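PDB 5JXF: Asp/Glu-specific dipeptidyl-peptidase from Flavobacterium psychrophilum, which removes dipeptides from the N-terminus of oligopeptides, cutting strictly after an aspartate or glutamate, as a serine protease of the S46 family. Local coordinates for residues 229-234 with 697-702; 648-653 with 676-681. All coordinates share one frame; numbering follows the deposited sequence.

Contact 1: residues 229-234 with 697-702. With ARG (arginine), chain E; ASP (aspartic acid), chain F.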
loop_
_atom_site.group_PDB
_atom_site.type_symbol
_atom_site.label_atom_id
_atom_site.label_comp_id
_atom_site.label_asym_id
_atom_site.label_seq_id
_atom_site.Cartn_x
_atom_site.Cartn_y
_atom_site.Cartn_z
ATOM N N TRP A 229 -9.920 4.574 -7.656
ATOM C CA TRP A 229 -9.632 3.285 -8.318
ATOM C C TRP A 229 -9.029 2.226 -7.377
ATOM O O TRP A 229 -8.420 1.283 -7.844
ATOM C CB TRP A 229 -8.684 3.448 -9.514
ATOM C CG TRP A 229 -9.117 4.455 -10.513
ATOM C CD1 TRP A 229 -8.655 5.730 -10.641
ATOM C CD2 TRP A 229 -10.096 4.276 -11.539
ATOM N NE1 TRP A 229 -9.285 6.360 -11.682
ATOM C CE2 TRP A 229 -10.172 5.489 -12.256
ATOM C CE3 TRP A 229 -10.910 3.206 -11.927
ATOM C CZ2 TRP A 229 -11.055 5.674 -13.332
ATOM C CZ3 TRP A 229 -11.783 3.387 -13.011
ATOM C CH2 TRP A 229 -11.840 4.611 -13.700
ATOM N N VAL A 230 -9.216 2.370 -6.072
ATOM C CA VAL A 230 -8.559 1.479 -5.109
ATOM C C VAL A 230 -9.548 0.746 -4.196
ATOM O O VAL A 230 -10.482 1.349 -3.676
ATOM C CB VAL A 230 -7.563 2.262 -4.222
ATOM C CG1 VAL A 230 -7.196 1.449 -2.991
ATOM C CG2 VAL A 230 -6.299 2.641 -5.010
ATOM N N TRP A 231 -9.368 -0.564 -4.066
ATOM C CA TRP A 231 -10.005 -1.364 -3.031
ATOM C C TRP A 231 -8.911 -1.833 -2.030
ATOM O O TRP A 231 -7.791 -2.129 -2.446
ATOM C CB TRP A 231 -10.704 -2.579 -3.633
ATOM C CG TRP A 231 -11.386 -3.427 -2.606
ATOM C CD1 TRP A 231 -10.952 -4.617 -2.094
ATOM C CD2 TRP A 231 -12.632 -3.145 -1.970
ATOM N NE1 TRP A 231 -11.852 -5.090 -1.170
ATOM C CE2 TRP A 231 -12.890 -4.202 -1.072
ATOM C CE3 TRP A 231 -13.557 -2.103 -2.074
ATOM C CZ2 TRP A 231 -14.021 -4.232 -0.269
ATOM C CZ3 TRP A 231 -14.674 -2.135 -1.273
ATOM C CH2 TRP A 231 -14.901 -3.195 -0.386
ATOM N N PRO A 232 -9.214 -1.900 -0.721
ATOM C CA PRO A 232 -10.403 -1.519 0.053
ATOM C C PRO A 232 -10.726 -0.029 -0.038
ATOM O O PRO A 232 -9.841 0.821 -0.173
ATOM C CB PRO A 232 -10.029 -1.905 1.481
ATOM C CG PRO A 232 -9.021 -3.004 1.313
ATOM C CD PRO A 232 -8.227 -2.610 0.121
ATOM N N ARG A 233 -12.016 0.271 -0.015
ATOM C CA ARG A 233 -12.488 1.636 -0.140
ATOM C C ARG A 233 -13.546 1.875 0.922
ATOM O O ARG A 233 -14.371 1.003 1.200
ATOM C CB ARG A 233 -13.073 1.898 -1.544
ATOM C CG ARG A 233 -13.690 3.294 -1.718
ATOM C CD ARG A 233 -12.669 4.279 -2.305
ATOM N NE ARG A 233 -12.361 3.783 -3.615
ATOM C CZ ARG A 233 -12.578 4.407 -4.758
ATOM N NH1 ARG A 233 -13.053 5.643 -4.809
ATOM N NH2 ARG A 233 -12.251 3.774 -5.850
ATOM N N HIS A 234 -13.541 3.071 1.495
ATOM C CA HIS A 234 -14.481 3.407 2.544
ATOM C C HIS A 234 -15.175 4.730 2.264
ATOM O O HIS A 234 -15.360 5.536 3.178
ATOM C CB HIS A 234 -13.750 3.456 3.894
ATOM C CG HIS A 234 -12.923 2.241 4.162
ATOM N ND1 HIS A 234 -11.766 1.969 3.476
ATOM C CD2 HIS A 234 -13.105 1.210 5.022
ATOM C CE1 HIS A 234 -11.255 0.828 3.907
ATOM N NE2 HIS A 234 -12.047 0.348 4.847
ATOM N N ARG A 697 -13.232 -6.179 -10.536
ATOM C CA ARG A 697 -14.347 -6.030 -9.627
ATOM C C ARG A 697 -14.908 -4.626 -9.721
ATOM O O ARG A 697 -14.182 -3.672 -9.983
ATOM C CB ARG A 697 -13.934 -6.309 -8.162
ATOM C CG ARG A 697 -13.395 -7.691 -7.880
ATOM C CD ARG A 697 -14.483 -8.765 -7.907
ATOM N NE ARG A 697 -13.970 -10.082 -7.516
ATOM C CZ ARG A 697 -13.377 -10.928 -8.357
ATOM N NH1 ARG A 697 -13.209 -10.596 -9.643
ATOM N NH2 ARG A 697 -12.940 -12.101 -7.916
ATOM N N ASN A 698 -16.206 -4.484 -9.471
ATOM C CA ASN A 698 -16.755 -3.147 -9.378
ATOM C C ASN A 698 -16.929 -2.795 -7.911
ATOM O O ASN A 698 -17.089 -3.689 -7.078
ATOM C CB ASN A 698 -18.081 -3.034 -10.162
ATOM C CG ASN A 698 -19.255 -3.732 -9.462
ATOM O OD1 ASN A 698 -19.217 -4.942 -9.186
ATOM N ND2 ASN A 698 -20.302 -2.964 -9.173
ATOM N N VAL A 699 -16.863 -1.507 -7.593
ATOM C CA VAL A 699 -17.013 -1.048 -6.217
ATOM C C VAL A 699 -18.334 -0.311 -6.036
ATOM O O VAL A 699 -18.663 0.593 -6.815
ATOM C CB VAL A 699 -15.851 -0.135 -5.808
ATOM C CG1 VAL A 699 -15.778 0.037 -4.262
ATOM C CG2 VAL A 699 -14.548 -0.731 -6.327
ATOM N N MET A 700 -19.068 -0.706 -4.995
ATOM C CA MET A 700 -20.409 -0.200 -4.673
ATOM C C MET A 700 -20.507 0.355 -3.274
ATOM O O MET A 700 -19.942 -0.205 -2.326
ATOM C CB MET A 700 -21.445 -1.317 -4.835
ATOM C CG MET A 700 -21.754 -1.708 -6.277
ATOM S SD MET A 700 -22.110 -3.475 -6.519
ATOM C CE MET A 700 -20.498 -4.189 -6.115
ATOM N N VAL A 701 -21.217 1.463 -3.116
ATOM C CA VAL A 701 -21.543 1.903 -1.764
ATOM C C VAL A 701 -22.673 1.020 -1.264
ATOM O O VAL A 701 -23.664 0.826 -1.968
ATOM C CB VAL A 701 -21.985 3.386 -1.673
ATOM C CG1 VAL A 701 -21.910 3.855 -0.214
ATOM C CG2 VAL A 701 -21.158 4.290 -2.571
ATOM N N ASP A 702 -22.521 0.483 -0.056
ATOM C CA ASP A 702 -23.575 -0.281 0.609
ATOM C C ASP A 702 -24.762 0.640 0.912
ATOM O O ASP A 702 -24.548 1.716 1.464
ATOM C CB ASP A 702 -22.997 -0.902 1.907
ATOM C CG ASP A 702 -23.870 -1.992 2.474
ATOM O OD1 ASP A 702 -25.061 -1.715 2.765
ATOM O OD2 ASP A 702 -23.362 -3.131 2.600
HETATM N N ARG E . -12.979 6.696 -10.140
HETATM C CA ARG E . -14.366 7.124 -10.243
HETATM C C ARG E . -14.847 6.876 -11.677
HETATM O O ARG E . -14.245 7.372 -12.624
HETATM C CB ARG E . -14.512 8.600 -9.853
HETATM C CG ARG E . -14.181 8.905 -8.383
HETATM C CD ARG E . -14.252 10.404 -8.085
HETATM N NE ARG E . -13.333 11.167 -8.925
HETATM C CZ ARG E . -12.080 11.477 -8.583
HETATM N NH1 ARG E . -11.591 11.097 -7.402
HETATM N NH2 ARG E . -11.311 12.175 -9.417
HETATM N N ASP F . -15.905 6.086 -11.836
HETATM C CA ASP F . -16.394 5.703 -13.165
HETATM C C ASP F . -17.524 6.566 -13.696
HETATM O O ASP F . -18.499 6.056 -14.256
HETATM C CB ASP F . -16.832 4.227 -13.165
HETATM C CG ASP F . -15.679 3.264 -13.419
HETATM O OD1 ASP F . -14.662 3.691 -13.992
HETATM O OD2 ASP F . -15.794 2.070 -13.062
#
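Trp-231 and Val-699 mark the nearest approach of the two backbones, with 7.7 Å between their CA atoms. Residues 229-234 are an irregular loop with a cis peptide bond before Pro-232, while 698-702 is a strand. No hydrogen bond joins the two, so the contact is apolar packing beneath the loop. Its central group is Val-699 CG1, which meets the six-membered part of the Trp-231 indole obliquely at 3.8 Å from CE3. The indole is placed there by a CG anti to the backbone N (chi1 -179°), and the same methyl lies 4.3 Å from Arg-233 CB. One face of the indole is covered by its own loop: Arg-233 N sits 3.4 Å above the plane, toward the rim, beside Pro-232 CG. Arg-233 NE folds back to Val-230 O, a 3.1 Å bond lying in the carbonyl plane with an N-H...O angle of 161°, which ties the loop to itself. The backbone N of Trp-229 donates to Asp-679 OD2, and Arg-233 NH2 points at the same oxygen, modelled too close for the details of that salt bridge to be trusted. At the loop's start the Trp-229 ring lines the dipeptide site, with N of the bound arginine 3.7 Å above the centre of one face; its NE1 is bonded to Asn-343 O. Farther out, strand 698-702 runs between strands 648-653 and 673-680, Trp-231 packs on Cys-650 and Ile-652 of the former, and Pro-232 reaches strand 601-608 and Ile-601 of the second subunit.

Contact 2: residues 648-653 with 676-681. With ASP (aspartic acid), chain F; ARG (arginine), chain E.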
loop_
_atom_site.group_PDB
_atom_site.type_symbol
_atom_site.label_atom_id
_atom_site.label_comp_id
_atom_site.label_asym_id
_atom_site.label_seq_id
_atom_site.Cartn_x
_atom_site.Cartn_y
_atom_site.Cartn_z
ATOM N N PRO A 648 -21.498 -1.434 7.679
ATOM C CA PRO A 648 -20.995 -1.688 6.331
ATOM C C PRO A 648 -20.824 -0.371 5.590
ATOM O O PRO A 648 -21.551 0.591 5.844
ATOM C CB PRO A 648 -22.094 -2.543 5.703
ATOM C CG PRO A 648 -22.761 -3.185 6.873
ATOM C CD PRO A 648 -22.747 -2.158 7.950
ATOM N N VAL A 649 -19.848 -0.300 4.704
ATOM C CA VAL A 649 -19.641 0.943 4.001
ATOM C C VAL A 649 -19.613 0.707 2.487
ATOM O O VAL A 649 -20.336 1.372 1.757
ATOM C CB VAL A 649 -18.362 1.638 4.491
ATOM C CG1 VAL A 649 -18.009 2.798 3.607
ATOM C CG2 VAL A 649 -18.559 2.124 5.905
ATOM N N CYS A 650 -18.783 -0.227 2.024
ATOM C CA CYS A 650 -18.673 -0.537 0.598
ATOM C C CYS A 650 -18.598 -2.037 0.404
ATOM O O CYS A 650 -18.304 -2.780 1.349
ATOM C CB CYS A 650 -17.427 0.109 -0.041
ATOM S SG CYS A 650 -17.301 1.908 0.061
ATOM N N PHE A 651 -18.856 -2.474 -0.825
ATOM C CA PHE A 651 -18.570 -3.850 -1.219
ATOM C C PHE A 651 -18.245 -3.946 -2.709
ATOM O O PHE A 651 -18.341 -2.959 -3.441
ATOM C CB PHE A 651 -19.730 -4.798 -0.844
ATOM C CG PHE A 651 -21.025 -4.555 -1.603
ATOM C CD1 PHE A 651 -21.925 -3.601 -1.174
ATOM C CD2 PHE A 651 -21.356 -5.328 -2.708
ATOM C CE1 PHE A 651 -23.133 -3.398 -1.857
ATOM C CE2 PHE A 651 -22.556 -5.139 -3.382
ATOM C CZ PHE A 651 -23.440 -4.170 -2.962
ATOM N N ILE A 652 -17.821 -5.130 -3.147
ATOM C CA ILE A 652 -17.360 -5.320 -4.515
ATOM C C ILE A 652 -17.915 -6.610 -5.101
ATOM O O ILE A 652 -18.170 -7.559 -4.369
ATOM C CB ILE A 652 -15.803 -5.374 -4.625
ATOM C CG1 ILE A 652 -15.196 -6.287 -3.545
ATOM C CG2 ILE A 652 -15.213 -3.995 -4.491
ATOM C CD1 ILE A 652 -13.644 -6.561 -3.739
ATOM N N GLY A 653 -18.078 -6.637 -6.418
ATOM C CA GLY A 653 -18.526 -7.829 -7.104
ATOM C C GLY A 653 -17.931 -8.028 -8.483
ATOM O O GLY A 653 -17.141 -7.224 -8.974
ATOM N N LEU A 676 -24.766 0.931 -4.555
ATOM C CA LEU A 676 -24.651 2.022 -5.521
ATOM C C LEU A 676 -23.264 2.008 -6.153
ATOM O O LEU A 676 -22.278 2.294 -5.472
ATOM C CB LEU A 676 -24.929 3.343 -4.819
ATOM C CG LEU A 676 -24.626 4.660 -5.510
ATOM C CD1 LEU A 676 -25.521 4.864 -6.729
ATOM C CD2 LEU A 676 -24.827 5.753 -4.497
ATOM N N ASN A 677 -23.183 1.645 -7.437
ATOM C CA ASN A 677 -21.900 1.503 -8.114
ATOM C C ASN A 677 -21.162 2.816 -8.242
ATOM O O ASN A 677 -21.784 3.854 -8.452
ATOM C CB ASN A 677 -22.088 0.890 -9.490
ATOM C CG ASN A 677 -20.787 0.622 -10.187
ATOM O OD1 ASN A 677 -20.065 -0.309 -9.822
ATOM N ND2 ASN A 677 -20.473 1.428 -11.210
ATOM N N PHE A 678 -19.834 2.788 -8.102
ATOM C CA PHE A 678 -19.099 4.043 -8.229
ATOM C C PHE A 678 -17.638 3.958 -8.645
ATOM O O PHE A 678 -17.035 4.991 -8.930
ATOM C CB PHE A 678 -19.213 4.846 -6.932
ATOM C CG PHE A 678 -18.333 4.356 -5.798
ATOM C CD1 PHE A 678 -18.743 3.307 -4.979
ATOM C CD2 PHE A 678 -17.133 5.000 -5.502
ATOM C CE1 PHE A 678 -17.957 2.888 -3.895
ATOM C CE2 PHE A 678 -16.323 4.584 -4.420
ATOM C CZ PHE A 678 -16.736 3.530 -3.617
ATOM N N ASP A 679 -17.073 2.758 -8.747
ATOM C CA ASP A 679 -15.696 2.657 -9.195
ATOM C C ASP A 679 -15.338 1.251 -9.621
ATOM O O ASP A 679 -16.175 0.355 -9.571
ATOM C CB ASP A 679 -14.735 3.097 -8.074
ATOM C CG ASP A 679 -13.527 3.857 -8.607
ATOM O OD1 ASP A 679 -13.283 3.813 -9.830
ATOM O OD2 ASP A 679 -12.817 4.496 -7.802
ATOM N N ARG A 680 -14.078 1.070 -10.017
ATOM C CA ARG A 680 -13.484 -0.248 -10.230
ATOM C C ARG A 680 -12.224 -0.347 -9.396
ATOM O O ARG A 680 -11.624 0.676 -9.069
ATOM C CB ARG A 680 -13.123 -0.478 -11.693
ATOM C CG ARG A 680 -14.297 -0.751 -12.632
ATOM C CD ARG A 680 -13.795 -0.711 -14.034
ATOM N NE ARG A 680 -13.824 0.655 -14.540
ATOM C CZ ARG A 680 -13.231 1.049 -15.660
ATOM N NH1 ARG A 680 -12.525 0.178 -16.363
ATOM N NH2 ARG A 680 -13.334 2.313 -16.064
ATOM N N VAL A 681 -11.800 -1.563 -9.085
ATOM C CA VAL A 681 -10.577 -1.747 -8.299
ATOM C C VAL A 681 -9.337 -1.574 -9.180
ATOM O O VAL A 681 -9.402 -1.730 -10.410
ATOM C CB VAL A 681 -10.537 -3.132 -7.605
ATOM C CG1 VAL A 681 -11.811 -3.362 -6.838
ATOM C CG2 VAL A 681 -10.328 -4.250 -8.611
HETATM N N ASP F . -15.905 6.086 -11.836
HETATM C CA ASP F . -16.394 5.703 -13.165
HETATM C C ASP F . -17.524 6.566 -13.696
HETATM O O ASP F . -18.499 6.056 -14.256
HETATM C CB ASP F . -16.832 4.227 -13.165
HETATM C CG ASP F . -15.679 3.264 -13.419
HETATM O OD1 ASP F . -14.662 3.691 -13.992
HETATM O OD2 ASP F . -15.794 2.070 -13.062
HETATM N N ARG E . -12.979 6.696 -10.140
HETATM C CA ARG E . -14.366 7.124 -10.243
HETATM C C ARG E . -14.847 6.876 -11.677
HETATM O O ARG E . -14.245 7.372 -12.624
HETATM C CB ARG E . -14.512 8.600 -9.853
HETATM C CG ARG E . -14.181 8.905 -8.383
HETATM C CD ARG E . -14.252 10.404 -8.085
HETATM N NE ARG E . -13.333 11.167 -8.925
HETATM C CZ ARG E . -12.080 11.477 -8.583
HETATM N NH1 ARG E . -11.591 11.097 -7.402
HETATM N NH2 ARG E . -11.311 12.175 -9.417
#
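Cys-650 and Ile-652 reach Phe-678 and Val-681 across the intervening strand 698-702; the touching parts diverge by 58° and share no hydrogen bond. The closest packing is at two points. Cys-650 SG lies 4.1 Å from Phe-678 CZ, a sulfur-aromatic contact that is oblique to the ring, 5.2 Å from its centroid. The phenyl is swung there from a CG held between the backbone N and carbonyl carbon (chi1 77°). Farther along, Ile-652 CG2 meets Val-681 CG1 at 4.2 Å, the two side chains crossing at about a right angle. Apart from these two separate touches the fit is loose, with strand 698-702 between the backbones: Phe-651 turns its CB away from 676-681 and packs instead on Met-700 and Thr-606. Phe-678 and Asp-679 both face Val-699 in a classic beta bulge, and the Phe-678 ring also touches Asp-237, probably the aspartate of the charge-relay triad. Phe-678 O accepts a weak bond from N of the bound aspartate, and Asp-679 OD1 takes N of the bound arginine at 2.9 Å. Arg-680, bent at chi3 (-87°), sets its guanidinium edge-on to the carboxylate of the bound aspartate, whose CG lies in the guanidinium plane: Arg-680 NE donates to OD2 and NH2 to OD1 of that ligand, each at 2.8 Å and moderately bent. A leucine in place of Arg-680 would probably leave the ligand carboxylate without its charged mate and free to turn. Residues 678-681 thus supply apolar packing through Phe-678 and Val-681 and ligand binding through Phe-678 O, Asp-679 and Arg-680; the bidentate NE and NH2 pair is consistent with a probable role of Arg-680 in selecting an acidic P1 residue.

Both contacts are buried, their centres about 3 Å apart, and they share one antiparallel sheet in which strand 698-702 separates 648-653 from 673-680. Contact 1 lays a loop from more than 460 residues earlier in the chain over that middle strand; contact 2 joins the two strands flanking it. In each the direct touching is apolar and lacks hydrogen bonds. Asp-679 is where their polar chemistry meets: it accepts the backbone N of Trp-229 from contact 1 and the ligand's amino group, and Arg-233 is close by, modelled too near to it to judge. Both border the dipeptide, contact 1 through an aromatic face, contact 2 through charged and carbonyl groups.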